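Local coordinates for protein design construct XXA_GVDQ (Synthetic construct, PDB 6NZ1) that assembles into an all-helical homotrimer, as a de novo protein designed computationally in a study of closely related sequences with divergent folds, at residues V61-R65 and L88-K92. Residues are numbered along the deposited sequence; the frame is centred on the assembly and turned at random.
Sequences VEILR and LKDLK
V61 covers the ends of two leucines and the aliphatic run of a lysine: its CG2 lies 3.6 Å from L91 CD2, its CG1 4.0 Å from L88 CD1 and 3.7 Å from K92 CE. Both segments are regular α-helix, the long helix 29-73 and the C-terminal helix 78-94 forming a helical hairpin. Locally their axes run antiparallel at 160°, 11.1 Å apart, with V61 facing K92 in register (CA to CA 7.5 Å). L88 and L91, both in the tp rotamer, point at the opposing helix; L88 CD1 meets L64 CD1 (mt) at 4.0 Å, and L88 CD2 rests 3.8 Å from R65 CA. L64 packs on L64, and L88 on I63, of a second subunit, so the hairpin interface runs on into that of the designed homotrimer. Beside this apolar patch, K92 leaves its helix sideways and its extended chain brings NZ to 4.5 Å from E62 OE2, beyond a salt bridge. With no hydrogen bond between the segments, apolar side-chain packing dominates their association, and charge adds at most a loose fringe.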
ATOM      1  N   VAL B  61      -1.867  14.109   1.465  1.00 20.18           N
ATOM      2  CA  VAL B  61      -2.996  14.987   1.188  1.00 19.64           C
ATOM      3  C   VAL B  61      -2.904  16.254   2.030  1.00 20.88           C
ATOM      4  O   VAL B  61      -3.246  17.353   1.577  1.00 23.73           O
ATOM      5  CB  VAL B  61      -4.307  14.219   1.435  1.00 17.82           C
ATOM      6  CG1 VAL B  61      -5.466  15.142   1.571  1.00 17.84           C
ATOM      7  CG2 VAL B  61      -4.577  13.275   0.317  1.00 17.81           C
ATOM      8  N   GLU B  62      -2.457  16.129   3.270  1.00 20.03           N
ATOM      9  CA  GLU B  62      -2.358  17.314   4.107  1.00 21.33           C
ATOM     10  C   GLU B  62      -1.325  18.274   3.551  1.00 20.53           C
ATOM     11  O   GLU B  62      -1.544  19.490   3.520  1.00 20.67           O
ATOM     12  CB  GLU B  62      -2.018  16.915   5.535  1.00 21.04           C
ATOM     13  CG  GLU B  62      -3.150  16.157   6.240  1.00 23.25           C
ATOM     14  CD  GLU B  62      -4.497  16.910   6.250  1.00 23.43           C
ATOM     15  OE1 GLU B  62      -4.624  17.931   6.955  1.00 24.46           O
ATOM     16  OE2 GLU B  62      -5.443  16.472   5.576  1.00 23.14           O
ATOM     17  N   ILE B  63      -0.202  17.743   3.094  1.00 17.81           N
ATOM     18  CA  ILE B  63       0.815  18.587   2.493  1.00 18.50           C
ATOM     19  C   ILE B  63       0.285  19.204   1.220  1.00 17.79           C
ATOM     20  O   ILE B  63       0.567  20.364   0.903  1.00 17.79           O
ATOM     21  CB  ILE B  63       2.088  17.772   2.228  1.00 17.79           C
ATOM     22  CG1 ILE B  63       2.697  17.298   3.532  1.00 17.79           C
ATOM     23  CG2 ILE B  63       3.106  18.575   1.443  1.00 17.77           C
ATOM     24  CD1 ILE B  63       3.629  16.094   3.324  1.00 17.78           C
ATOM     25  N   LEU B  64      -0.487  18.443   0.464  1.00 17.79           N
ATOM     26  CA  LEU B  64      -1.013  18.993  -0.768  1.00 17.79           C
ATOM     27  C   LEU B  64      -1.985  20.122  -0.482  1.00 17.80           C
ATOM     28  O   LEU B  64      -2.043  21.094  -1.232  1.00 17.80           O
ATOM     29  CB  LEU B  64      -1.695  17.908  -1.587  1.00 18.45           C
ATOM     30  CG  LEU B  64      -0.907  16.760  -2.214  1.00 17.77           C
ATOM     31  CD1 LEU B  64      -1.913  15.732  -2.783  1.00 17.77           C
ATOM     32  CD2 LEU B  64       0.038  17.213  -3.304  1.00 18.34           C
ATOM     33  N   ARG B  65      -2.771  20.006   0.588  1.00 17.82           N
ATOM     34  CA  ARG B  65      -3.673  21.091   0.949  1.00 19.30           C
ATOM     35  C   ARG B  65      -2.904  22.338   1.360  1.00 21.61           C
ATOM     36  O   ARG B  65      -3.292  23.454   1.004  1.00 22.97           O
ATOM     37  CB  ARG B  65      -4.598  20.655   2.082  1.00 22.21           C
ATOM     38  CG  ARG B  65      -5.542  21.753   2.604  1.00 23.01           C
ATOM     39  CD  ARG B  65      -6.503  22.174   1.518  1.00 24.01           C
ATOM     40  NE  ARG B  65      -7.329  23.340   1.814  1.00 24.27           N
ATOM     41  CZ  ARG B  65      -7.056  24.567   1.397  1.00 25.41           C
ATOM     42  NH1 ARG B  65      -5.952  24.782   0.700  1.00 23.44           N
ATOM     43  NH2 ARG B  65      -7.885  25.568   1.669  1.00 22.10           N
ATOM     44  N   LEU B  88      -8.319  17.658  -5.313  1.00 21.79           N
ATOM     45  CA  LEU B  88      -8.020  17.222  -3.957  1.00 17.72           C
ATOM     46  C   LEU B  88      -9.282  16.833  -3.215  1.00 18.59           C
ATOM     47  O   LEU B  88      -9.264  15.901  -2.406  1.00 18.00           O
ATOM     48  CB  LEU B  88      -7.294  18.314  -3.190  1.00 20.95           C
ATOM     49  CG  LEU B  88      -6.762  17.906  -1.819  1.00 19.27           C
ATOM     50  CD1 LEU B  88      -5.668  16.870  -2.022  1.00 23.54           C
ATOM     51  CD2 LEU B  88      -6.227  19.071  -1.023  1.00 21.12           C
ATOM     52  N   LYS B  89     -10.371  17.576  -3.438  1.00 18.59           N
ATOM     53  CA  LYS B  89     -11.659  17.199  -2.878  1.00 21.37           C
ATOM     54  C   LYS B  89     -11.988  15.765  -3.255  1.00 20.27           C
ATOM     55  O   LYS B  89     -12.310  14.943  -2.395  1.00 19.06           O
ATOM     56  CB  LYS B  89     -12.749  18.162  -3.366  1.00 22.48           C
ATOM     57  CG  LYS B  89     -14.165  17.881  -2.869  1.00 26.11           C
ATOM     58  CD  LYS B  89     -15.196  18.634  -3.709  1.00 25.99           C
ATOM     59  CE  LYS B  89     -16.611  18.466  -3.186  1.00 29.58           C
ATOM     60  NZ  LYS B  89     -16.800  19.026  -1.815  1.00 32.88           N
ATOM     61  N   ASP B  90     -11.891  15.449  -4.546  1.00 23.32           N
ATOM     62  CA  ASP B  90     -12.214  14.111  -5.014  1.00 24.43           C
ATOM     63  C   ASP B  90     -11.310  13.075  -4.362  1.00 25.46           C
ATOM     64  O   ASP B  90     -11.772  12.027  -3.902  1.00 26.97           O
ATOM     65  CB  ASP B  90     -12.089  14.057  -6.536  1.00 28.34           C
ATOM     66  CG  ASP B  90     -13.190  14.837  -7.262  1.00 29.91           C
ATOM     67  OD1 ASP B  90     -14.074  15.441  -6.613  1.00 30.59           O
ATOM     68  OD2 ASP B  90     -13.158  14.849  -8.513  1.00 32.09           O
ATOM     69  N   LEU B  91     -10.012  13.352  -4.310  1.00 22.39           N
ATOM     70  CA  LEU B  91      -9.095  12.418  -3.676  1.00 21.95           C
ATOM     71  C   LEU B  91      -9.432  12.213  -2.208  1.00 21.38           C
ATOM     72  O   LEU B  91      -9.398  11.088  -1.704  1.00 20.19           O
ATOM     73  CB  LEU B  91      -7.671  12.924  -3.817  1.00 19.81           C
ATOM     74  CG  LEU B  91      -6.614  12.175  -3.025  1.00 18.27           C
ATOM     75  CD1 LEU B  91      -6.576  10.756  -3.464  1.00 18.42           C
ATOM     76  CD2 LEU B  91      -5.289  12.854  -3.230  1.00 18.57           C
ATOM     77  N   LYS B  92      -9.731  13.296  -1.497  1.00 20.69           N
ATOM     78  CA  LYS B  92     -10.125  13.172  -0.105  1.00 21.29           C
ATOM     79  C   LYS B  92     -11.372  12.306   0.055  1.00 21.30           C
ATOM     80  O   LYS B  92     -11.533  11.626   1.075  1.00 20.21           O
ATOM     81  CB  LYS B  92     -10.351  14.559   0.470  1.00 19.71           C
ATOM     82  CG  LYS B  92      -9.095  15.291   0.905  1.00 21.65           C
ATOM     83  CD  LYS B  92      -9.526  16.475   1.754  1.00 24.34           C
ATOM     84  CE  LYS B  92      -8.398  17.123   2.481  1.00 23.81           C
ATOM     85  NZ  LYS B  92      -8.930  18.235   3.360  1.00 26.23           N
TER